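Local atomic coordinates of 1H-3-hydroxy-4-oxoquinoline 2,4-dioxygenase (Pseudomonas putida, PDB entry 3IBT), a protein that catalyses the cofactor-independent cleavage of the heteroaromatic ring of 3-hydroxy-1H-quinolin-4-one by dioxygen, giving N-formylanthranilate and carbon monoxide. Residues F25-W30 against P53-H58; P42-D47 against Q256-F261; I211-L216 against R237-R242. All blocks are in the same frame, centred on the assembly; numbering follows the deposited sequence.

Contact 1 (F25-W30 against P53-H58); sequences FLLSGW and PDWRGH
The indole NE1 of W55 gives its hydrogen to the backbone O of S28 over 3.0 Å, in a nearly straight bond with an N-H...O angle of 170°. The oxygen lies in the indole plane, whereas NE1 stands well above the plane of the S28 carbonyl. W55 puts CG beside its own backbone N (chi1 -71°), and beyond the pyrrole edge the six-membered ring reaches L27, with CZ2 4.0 Å from L27 CB. Tryptophan suits this place because one side chain supplies both a donor for a buried carbonyl and a broad apolar surface. An alanine here would probably leave S28 O without this donor and open a gap beside L27.

The hydroxyl of S28 is held as well: OG donates to G29 O in the carbonyl plane, on a lone pair, and accepts from a water 2.7 Å away. The same water donates to P53 O at 3.0 Å, so it links S28, just after strand 23-27, to P53 at the end of strand 49-53. P53 itself is apolar filling, its CG lying 3.6 Å from CD2 of L27 and 3.9 Å from CD2 of F25, at the edge of the phenyl ring.

A type II turn from W55 to H58, with G57 at the positive phi that glycine adopts easily, brings the imidazole beside W30, where H58 CE1 is 4.2 Å from W30 CE3. H58 NE2 accepts from the backbone N of C31; W30 and C31 are substrate-binding residues by similarity.

Strand 23-27 runs between strands 49-53 and 89-94 of the alpha/beta-hydrolase sheet. Helix 70-83 packs on L27, W30 and W55 through L73 and L77, while helix 175-192 meets W30 and H58.

Contact 2 (P42-D47 against Q256-F261); sequences PLLARD and QAIREF
A salt-bridge network of R46, D47 and R259 ties the loop after helix 40-44 to the C-terminal helix 251-261 of the alpha/beta-hydrolase fold. R46 grips its neighbour D47 side-on: NH2 meets the syn lone pair of OD2 at 3.1 Å, and NE reaches OD1 at 3.2 Å. Across the contact R259 NH1 donates to the same D47 OD2 over 3.2 Å, coming from above the carboxylate plane, with the carboxylate and guanidinium turned 86° apart. One carboxylate oxygen thus serves two arginines, and R46 lies over one face of the R259 guanidinium, their planes 50° apart. The aspartate's charge probably offsets part of the repulsion between these like charges.

R259 bends at chi3 (-70°), which sets NE toward its own helix, where it donates to Q256 OE1 at 3.1 Å. The Q256 amide passes the chain on, NE2 donating to E260 OE2, so a second acidic group lies along the same row of polar contacts. Arginine fits here because its several N-H groups can serve D47 and Q256 at once.

Beneath the charges the contact turns apolar, with L44 CD1 3.9 Å from I258 CD1 where the two side chains cross at about a right angle. L44 and I258 both rest on L24 of strand 23-27, and I258 also touches I117 of strand 115-119, so both helices cover one face of the central sheet.

Contact 3 (I211-L216 against R237-R242); sequences IYSQPL and RHIPGR
I211 and Y212 pair in parallel with R237 and H238, joined by two weak backbone bonds, Y212 N to R237 O at 3.2 Å and I239 N to Y212 O at 3.1 Å. Y212 and H238 point to the same face of the sheet. The tyrosine CG sits between its backbone N and carbonyl carbon (chi1 79°), and the ring lies over the H238 backbone: CA of H238 is 4.2 Å from the ring centroid, a CH-pi contact. The two aromatic rings meet obliquely, planes 51° apart. I211, on the other face, sets CG2 3.7 Å from I239 CG1; the two branched chains touch A257 and A253 of helix 251-261 respectively.

These strands are the ends of a beta-alpha-beta crossover through helix 218-230. Strand 234-238 is one of the two outermost strands of the sheet within this chain. Past the pairing, S213 OG donates to I239 O over 2.9 Å from above the carbonyl plane. G241 N reaches the same oxygen from the same face, closing the inverse gamma turn centred on P240, a residue whose ring suits that bend. A water bridges S213 O, H238 NE2 and G241 O, its bond to H238 NE2 2.7 Å long.

The backbone N of S213 and of Q214 both donate to OD1 of D120, which by similarity raises the basicity of the active-site histidine, H244. Farther along, L216 CD1 covers one face of the R242 guanidinium, 3.7 Å from CZ, while R242 NH1 forms a salt bridge with E155.

In the fold
Contact 1 is wholly buried, whereas contacts 2 and 3 are partly so: contact 2 sets buried L44 and I258 beside more exposed charges, and contact 3 mixes apolar and polar groups at both depths. Contacts 1 and 3 lie where parallel strands of one sheet run into loops near residues assigned by similarity to the active site. Contact 2 instead joins helix 40-44 and the loop after it to helix 251-261 over the sheet and touches both others: L44 packs on L26, and A257 and I258 on I211. Chemistry follows place: an indole N-H...O hydrogen bond and a water in the core, a charged network near the surface, and backbone pairing at the sheet's margin.

Contact 1 (F25-W30 against P53-H58)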
loop_
_atom_site.group_PDB
_atom_site.type_symbol
_atom_site.label_atom_id
_atom_site.label_comp_id
_atom_site.label_asym_id
_atom_site.label_seq_id
_atom_site.Cartn_x
_atom_site.Cartn_y
_atom_site.Cartn_z
ATOM N N PHE A 25 1.238 -0.708 -11.491
ATOM C CA PHE A 25 2.066 -0.064 -10.481
ATOM C C PHE A 25 2.041 -0.851 -9.183
ATOM O O PHE A 25 0.941 -1.232 -8.685
ATOM C CB PHE A 25 1.556 1.345 -10.189
ATOM C CG PHE A 25 2.043 2.382 -11.141
ATOM C CD1 PHE A 25 1.278 2.737 -12.237
ATOM C CD2 PHE A 25 3.260 3.026 -10.919
ATOM C CE1 PHE A 25 1.726 3.737 -13.147
ATOM C CE2 PHE A 25 3.746 4.029 -11.819
ATOM C CZ PHE A 25 2.977 4.390 -12.936
ATOM N N LEU A 26 3.227 -1.088 -8.618
ATOM C CA LEU A 26 3.293 -1.688 -7.293
ATOM C C LEU A 26 3.679 -0.662 -6.232
ATOM O O LEU A 26 4.856 -0.311 -6.138
ATOM C CB LEU A 26 4.230 -2.901 -7.294
ATOM C CG LEU A 26 3.785 -4.211 -7.955
ATOM C CD1 LEU A 26 4.558 -5.372 -7.340
ATOM C CD2 LEU A 26 2.285 -4.479 -7.825
ATOM N N LEU A 27 2.697 -0.208 -5.434
ATOM C CA LEU A 27 2.852 0.925 -4.467
ATOM C C LEU A 27 2.865 0.502 -3.012
ATOM O O LEU A 27 1.892 -0.083 -2.524
ATOM C CB LEU A 27 1.701 1.927 -4.610
ATOM C CG LEU A 27 1.340 2.477 -5.988
ATOM C CD1 LEU A 27 -0.075 3.142 -5.993
ATOM C CD2 LEU A 27 2.438 3.414 -6.460
ATOM N N SER A 28 3.922 0.848 -2.292
ATOM C CA SER A 28 4.058 0.404 -0.891
ATOM C C SER A 28 3.249 1.181 0.231
ATOM O O SER A 28 2.482 2.107 -0.041
ATOM C CB SER A 28 5.538 0.399 -0.530
ATOM O OG SER A 28 5.854 1.649 0.024
ATOM N N GLY A 29 3.437 0.802 1.492
ATOM C CA GLY A 29 2.957 1.623 2.586
ATOM C C GLY A 29 4.003 2.657 2.940
ATOM O O GLY A 29 5.030 2.778 2.240
ATOM N N TRP A 30 3.726 3.428 4.003
ATOM C CA TRP A 30 4.674 4.420 4.541
ATOM C C TRP A 30 5.850 3.677 5.111
ATOM O O TRP A 30 5.675 2.562 5.620
ATOM C CB TRP A 30 4.033 5.228 5.675
ATOM C CG TRP A 30 2.981 6.171 5.208
ATOM C CD1 TRP A 30 1.653 5.891 5.004
ATOM C CD2 TRP A 30 3.159 7.559 4.874
ATOM N NE1 TRP A 30 0.995 7.022 4.560
ATOM C CE2 TRP A 30 1.893 8.059 4.475
ATOM C CE3 TRP A 30 4.268 8.435 4.884
ATOM C CZ2 TRP A 30 1.699 9.400 4.091
ATOM C CZ3 TRP A 30 4.079 9.761 4.487
ATOM C CH2 TRP A 30 2.807 10.230 4.094
ATOM N N PRO A 53 7.444 2.217 -7.590
ATOM C CA PRO A 53 7.980 3.505 -7.075
ATOM C C PRO A 53 8.321 3.625 -5.567
ATOM O O PRO A 53 7.929 2.804 -4.755
ATOM C CB PRO A 53 6.914 4.538 -7.474
ATOM C CG PRO A 53 5.720 3.764 -7.953
ATOM C CD PRO A 53 5.997 2.286 -7.871
ATOM N N ASP A 54 9.101 4.648 -5.233
ATOM C CA ASP A 54 9.483 4.931 -3.844
ATOM C C ASP A 54 8.962 6.303 -3.462
ATOM O O ASP A 54 9.470 7.342 -3.923
ATOM C CB ASP A 54 11.006 4.898 -3.642
ATOM C CG ASP A 54 11.668 3.729 -4.338
ATOM O OD1 ASP A 54 10.939 2.720 -4.591
ATOM O OD2 ASP A 54 12.902 3.814 -4.615
ATOM N N TRP A 55 7.955 6.283 -2.604
ATOM C CA TRP A 55 7.326 7.476 -2.089
ATOM C C TRP A 55 8.315 8.599 -1.726
ATOM O O TRP A 55 9.453 8.323 -1.319
ATOM C CB TRP A 55 6.545 7.051 -0.859
ATOM C CG TRP A 55 5.341 6.236 -1.156
ATOM C CD1 TRP A 55 4.915 5.106 -0.496
ATOM C CD2 TRP A 55 4.361 6.511 -2.154
ATOM N NE1 TRP A 55 3.726 4.657 -1.039
ATOM C CE2 TRP A 55 3.366 5.507 -2.055
ATOM C CE3 TRP A 55 4.224 7.511 -3.124
ATOM C CZ2 TRP A 55 2.265 5.468 -2.902
ATOM C CZ3 TRP A 55 3.126 7.469 -3.966
ATOM C CH2 TRP A 55 2.160 6.454 -3.850
ATOM N N ARG A 56 7.879 9.853 -1.875
ATOM C CA ARG A 56 8.600 10.978 -1.273
ATOM C C ARG A 56 9.387 10.574 -0.023
ATOM O O ARG A 56 8.827 9.996 0.896
ATOM C CB ARG A 56 7.623 12.084 -0.865
ATOM C CG ARG A 56 7.647 13.282 -1.757
ATOM C CD ARG A 56 6.741 14.438 -1.224
ATOM N NE ARG A 56 6.121 15.072 -2.448
ATOM C CZ ARG A 56 6.743 16.095 -3.184
ATOM N NH1 ARG A 56 8.024 16.652 -2.814
ATOM N NH2 ARG A 56 6.063 16.555 -4.299
ATOM N N GLY A 57 10.678 10.866 0.023
ATOM C CA GLY A 57 11.441 10.649 1.250
ATOM C C GLY A 57 11.856 9.217 1.471
ATOM O O GLY A 57 12.625 8.913 2.399
ATOM N N HIS A 58 11.344 8.344 0.606
ATOM C CA HIS A 58 11.599 6.922 0.692
ATOM C C HIS A 58 12.659 6.401 -0.278
ATOM O O HIS A 58 13.014 5.217 -0.250
ATOM C CB HIS A 58 10.295 6.176 0.517
ATOM C CG HIS A 58 9.398 6.325 1.693
ATOM N ND1 HIS A 58 8.424 7.294 1.762
ATOM C CD2 HIS A 58 9.373 5.678 2.884
ATOM C CE1 HIS A 58 7.803 7.208 2.928
ATOM N NE2 HIS A 58 8.358 6.233 3.625
HETATM O O HOH W 1 6.745 3.149 -2.008
#

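Contact 2 (P42-D47 against Q256-F261)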
loop_
_atom_site.group_PDB
_atom_site.type_symbol
_atom_site.label_atom_id
_atom_site.label_comp_id
_atom_site.label_asym_id
_atom_site.label_seq_id
_atom_site.Cartn_x
_atom_site.Cartn_y
_atom_site.Cartn_z
ATOM N N PRO A 42 9.221 -9.932 -9.754
ATOM C CA PRO A 42 9.763 -10.754 -10.854
ATOM C C PRO A 42 8.732 -11.727 -11.415
ATOM O O PRO A 42 8.820 -12.070 -12.572
ATOM C CB PRO A 42 10.924 -11.499 -10.198
ATOM C CG PRO A 42 11.345 -10.591 -9.109
ATOM C CD PRO A 42 10.028 -10.124 -8.537
ATOM N N LEU A 43 7.742 -12.110 -10.614
ATOM C CA LEU A 43 6.682 -12.973 -11.092
ATOM C C LEU A 43 5.789 -12.224 -12.083
ATOM O O LEU A 43 5.535 -12.724 -13.183
ATOM C CB LEU A 43 5.859 -13.548 -9.932
ATOM C CG LEU A 43 6.594 -14.329 -8.838
ATOM C CD1 LEU A 43 5.661 -14.958 -7.838
ATOM C CD2 LEU A 43 7.505 -15.394 -9.450
ATOM N N LEU A 44 5.328 -11.026 -11.722
ATOM C CA LEU A 44 4.435 -10.268 -12.594
ATOM C C LEU A 44 5.144 -9.682 -13.818
ATOM O O LEU A 44 4.486 -9.055 -14.663
ATOM C CB LEU A 44 3.746 -9.138 -11.831
ATOM C CG LEU A 44 2.935 -9.447 -10.571
ATOM C CD1 LEU A 44 2.590 -8.179 -9.782
ATOM C CD2 LEU A 44 1.686 -10.227 -10.905
ATOM N N ALA A 45 6.465 -9.857 -13.928
ATOM C CA ALA A 45 7.226 -9.273 -15.058
ATOM C C ALA A 45 7.016 -10.049 -16.367
ATOM O O ALA A 45 7.510 -9.660 -17.446
ATOM C CB ALA A 45 8.705 -9.162 -14.734
ATOM N N ARG A 46 6.256 -11.132 -16.245
ATOM C CA ARG A 46 5.944 -12.024 -17.334
ATOM C C ARG A 46 4.811 -11.404 -18.162
ATOM O O ARG A 46 4.853 -11.446 -19.409
ATOM C CB ARG A 46 5.505 -13.358 -16.706
ATOM C CG ARG A 46 5.517 -14.616 -17.606
ATOM C CD ARG A 46 4.785 -15.820 -16.876
ATOM N NE ARG A 46 3.397 -15.526 -16.425
ATOM C CZ ARG A 46 2.519 -16.425 -15.936
ATOM N NH1 ARG A 46 2.855 -17.717 -15.811
ATOM N NH2 ARG A 46 1.282 -16.032 -15.582
ATOM N N ASP A 47 3.829 -10.815 -17.448
ATOM C CA ASP A 47 2.539 -10.426 -18.023
ATOM C C ASP A 47 2.374 -8.946 -18.146
ATOM O O ASP A 47 1.788 -8.455 -19.110
ATOM C CB ASP A 47 1.401 -10.961 -17.177
ATOM C CG ASP A 47 1.444 -12.456 -17.050
ATOM O OD1 ASP A 47 1.940 -13.088 -17.993
ATOM O OD2 ASP A 47 1.004 -13.011 -16.014
ATOM N N GLN A 256 -0.981 -14.704 -8.205
ATOM C CA GLN A 256 -1.997 -15.387 -8.951
ATOM C C GLN A 256 -3.292 -14.589 -8.855
ATOM O O GLN A 256 -4.075 -14.541 -9.814
ATOM C CB GLN A 256 -2.167 -16.810 -8.452
ATOM C CG GLN A 256 -3.119 -17.596 -9.320
ATOM C CD GLN A 256 -2.616 -17.707 -10.753
ATOM O OE1 GLN A 256 -1.395 -17.589 -11.032
ATOM N NE2 GLN A 256 -3.546 -17.940 -11.672
ATOM N N ALA A 257 -3.485 -13.927 -7.715
ATOM C CA ALA A 257 -4.685 -13.144 -7.437
ATOM C C ALA A 257 -4.691 -11.877 -8.264
ATOM O O ALA A 257 -5.751 -11.492 -8.794
ATOM C CB ALA A 257 -4.746 -12.800 -5.973
ATOM N N ILE A 258 -3.514 -11.232 -8.356
ATOM C CA ILE A 258 -3.331 -10.029 -9.172
ATOM C C ILE A 258 -3.585 -10.419 -10.613
ATOM O O ILE A 258 -4.409 -9.828 -11.289
ATOM C CB ILE A 258 -1.934 -9.408 -8.999
ATOM C CG1 ILE A 258 -1.787 -8.819 -7.597
ATOM C CG2 ILE A 258 -1.701 -8.317 -10.039
ATOM C CD1 ILE A 258 -0.397 -8.418 -7.259
ATOM N N ARG A 259 -2.929 -11.484 -11.046
ATOM C CA ARG A 259 -3.144 -11.992 -12.383
ATOM C C ARG A 259 -4.596 -12.200 -12.670
ATOM O O ARG A 259 -5.055 -11.799 -13.721
ATOM C CB ARG A 259 -2.432 -13.305 -12.577
ATOM C CG ARG A 259 -1.358 -13.268 -13.624
ATOM C CD ARG A 259 -0.922 -14.706 -13.933
ATOM N NE ARG A 259 -0.173 -15.357 -12.836
ATOM C CZ ARG A 259 1.113 -15.130 -12.529
ATOM N NH1 ARG A 259 1.839 -14.224 -13.199
ATOM N NH2 ARG A 259 1.679 -15.818 -11.535
ATOM N N GLU A 260 -5.325 -12.831 -11.759
ATOM C CA GLU A 260 -6.696 -13.211 -12.078
ATOM C C GLU A 260 -7.664 -12.062 -11.951
ATOM O O GLU A 260 -8.611 -11.963 -12.717
ATOM C CB GLU A 260 -7.180 -14.378 -11.246
ATOM C CG GLU A 260 -6.715 -15.717 -11.768
ATOM C CD GLU A 260 -6.799 -16.815 -10.705
ATOM O OE1 GLU A 260 -7.636 -16.628 -9.769
ATOM O OE2 GLU A 260 -6.036 -17.837 -10.786
ATOM N N PHE A 261 -7.449 -11.182 -10.993
ATOM C CA PHE A 261 -8.338 -10.074 -10.896
ATOM C C PHE A 261 -8.120 -9.107 -12.052
ATOM O O PHE A 261 -9.066 -8.502 -12.572
ATOM C CB PHE A 261 -8.131 -9.339 -9.622
ATOM C CG PHE A 261 -9.130 -8.291 -9.414
ATOM C CD1 PHE A 261 -8.764 -6.959 -9.408
ATOM C CD2 PHE A 261 -10.481 -8.627 -9.239
ATOM C CE1 PHE A 261 -9.729 -5.963 -9.202
ATOM C CE2 PHE A 261 -11.461 -7.651 -9.027
ATOM C CZ PHE A 261 -11.083 -6.321 -9.015
#

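Contact 3 (I211-L216 against R237-R242)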
loop_
_atom_site.group_PDB
_atom_site.type_symbol
_atom_site.label_atom_id
_atom_site.label_comp_id
_atom_site.label_asym_id
_atom_site.label_seq_id
_atom_site.Cartn_x
_atom_site.Cartn_y
_atom_site.Cartn_z
ATOM N N ILE A 211 -6.715 -8.071 -1.057
ATOM C CA ILE A 211 -5.888 -9.228 -0.671
ATOM C C ILE A 211 -5.317 -8.999 0.721
ATOM O O ILE A 211 -4.893 -7.913 1.039
ATOM C CB ILE A 211 -4.722 -9.422 -1.655
ATOM C CG1 ILE A 211 -5.248 -9.706 -3.072
ATOM C CG2 ILE A 211 -3.864 -10.584 -1.245
ATOM C CD1 ILE A 211 -4.214 -9.431 -4.180
ATOM N N TYR A 212 -5.300 -9.991 1.579
ATOM C CA TYR A 212 -4.980 -9.714 2.976
ATOM C C TYR A 212 -4.895 -10.986 3.794
ATOM O O TYR A 212 -5.664 -11.967 3.555
ATOM C CB TYR A 212 -6.061 -8.833 3.566
ATOM C CG TYR A 212 -7.287 -9.628 3.933
ATOM C CD1 TYR A 212 -7.459 -10.114 5.217
ATOM C CD2 TYR A 212 -8.254 -9.936 2.985
ATOM C CE1 TYR A 212 -8.580 -10.885 5.557
ATOM C CE2 TYR A 212 -9.393 -10.688 3.328
ATOM C CZ TYR A 212 -9.536 -11.168 4.615
ATOM O OH TYR A 212 -10.620 -11.924 4.979
ATOM N N SER A 213 -3.970 -10.990 4.752
ATOM C CA SER A 213 -3.863 -12.098 5.710
ATOM C C SER A 213 -4.209 -11.664 7.135
ATOM O O SER A 213 -4.778 -12.409 7.924
ATOM C CB SER A 213 -2.460 -12.664 5.677
ATOM O OG SER A 213 -2.056 -12.909 4.333
ATOM N N GLN A 214 -3.883 -10.421 7.440
ATOM C CA GLN A 214 -4.016 -9.863 8.787
ATOM C C GLN A 214 -5.100 -8.762 8.820
ATOM O O GLN A 214 -5.398 -8.141 7.779
ATOM C CB GLN A 214 -2.649 -9.290 9.190
ATOM C CG GLN A 214 -2.371 -9.659 10.576
ATOM C CD GLN A 214 -1.074 -9.127 11.082
ATOM O OE1 GLN A 214 -0.061 -9.825 11.027
ATOM N NE2 GLN A 214 -1.103 -7.906 11.653
ATOM N N PRO A 215 -5.693 -8.472 9.973
ATOM C CA PRO A 215 -5.619 -8.995 11.297
ATOM C C PRO A 215 -6.211 -10.417 11.386
ATOM O O PRO A 215 -7.103 -10.805 10.600
ATOM C CB PRO A 215 -6.430 -7.989 12.094
ATOM C CG PRO A 215 -7.283 -7.328 11.106
ATOM C CD PRO A 215 -6.613 -7.330 9.872
ATOM N N LEU A 216 -5.663 -11.186 12.320
ATOM C CA LEU A 216 -5.934 -12.575 12.381
ATOM C C LEU A 216 -7.170 -12.649 13.192
ATOM O O LEU A 216 -7.123 -12.955 14.380
ATOM C CB LEU A 216 -4.779 -13.316 13.045
ATOM C CG LEU A 216 -3.448 -13.073 12.331
ATOM C CD1 LEU A 216 -2.305 -13.720 13.023
ATOM C CD2 LEU A 216 -3.579 -13.663 10.968
ATOM N N ARG A 237 -10.006 -11.238 -0.873
ATOM C CA ARG A 237 -9.318 -12.518 -1.078
ATOM C C ARG A 237 -8.378 -12.672 0.118
ATOM O O ARG A 237 -7.422 -11.914 0.226
ATOM C CB ARG A 237 -8.496 -12.483 -2.367
ATOM C CG ARG A 237 -8.977 -13.336 -3.506
ATOM C CD ARG A 237 -8.655 -12.673 -4.857
ATOM N NE ARG A 237 -9.731 -12.950 -5.825
ATOM C CZ ARG A 237 -10.932 -12.333 -5.851
ATOM N NH1 ARG A 237 -11.250 -11.372 -4.989
ATOM N NH2 ARG A 237 -11.851 -12.692 -6.735
ATOM N N HIS A 238 -8.696 -13.583 1.043
ATOM C CA HIS A 238 -7.836 -13.975 2.183
ATOM C C HIS A 238 -6.727 -14.943 1.784
ATOM O O HIS A 238 -7.021 -16.093 1.422
ATOM C CB HIS A 238 -8.702 -14.690 3.215
ATOM C CG HIS A 238 -7.981 -15.107 4.472
ATOM N ND1 HIS A 238 -7.907 -16.416 4.887
ATOM C CD2 HIS A 238 -7.364 -14.380 5.443
ATOM C CE1 HIS A 238 -7.242 -16.489 6.029
ATOM N NE2 HIS A 238 -6.895 -15.270 6.384
ATOM N N ILE A 239 -5.460 -14.516 1.856
ATOM C CA ILE A 239 -4.367 -15.507 1.844
ATOM C C ILE A 239 -4.137 -15.953 3.304
ATOM O O ILE A 239 -4.022 -15.098 4.169
ATOM C CB ILE A 239 -3.062 -14.916 1.293
ATOM C CG1 ILE A 239 -3.324 -13.927 0.155
ATOM C CG2 ILE A 239 -2.142 -16.004 0.809
ATOM C CD1 ILE A 239 -4.010 -14.496 -1.097
ATOM N N PRO A 240 -4.161 -17.262 3.604
ATOM C CA PRO A 240 -3.906 -17.653 4.997
ATOM C C PRO A 240 -2.427 -17.556 5.435
ATOM O O PRO A 240 -1.734 -18.551 5.588
ATOM C CB PRO A 240 -4.421 -19.095 5.082
ATOM C CG PRO A 240 -4.747 -19.501 3.734
ATOM C CD PRO A 240 -4.466 -18.416 2.754
ATOM N N GLY A 241 -1.951 -16.341 5.626
ATOM C CA GLY A 241 -0.614 -16.097 6.183
ATOM C C GLY A 241 -0.794 -15.745 7.640
ATOM O O GLY A 241 -1.910 -15.727 8.128
ATOM N N ARG A 242 0.295 -15.488 8.340
ATOM C CA ARG A 242 0.196 -15.040 9.716
ATOM C C ARG A 242 0.668 -13.590 9.753
ATOM O O ARG A 242 0.564 -12.914 10.779
ATOM C CB ARG A 242 1.048 -15.927 10.637
ATOM C CG ARG A 242 1.064 -17.390 10.252
ATOM C CD ARG A 242 -0.039 -18.241 10.964
ATOM N NE ARG A 242 -1.404 -17.690 10.941
ATOM C CZ ARG A 242 -2.068 -17.287 12.030
ATOM N NH1 ARG A 242 -1.512 -17.371 13.247
ATOM N NH2 ARG A 242 -3.293 -16.788 11.911
HETATM O O HOH W 2 -4.811 -14.983 8.130
#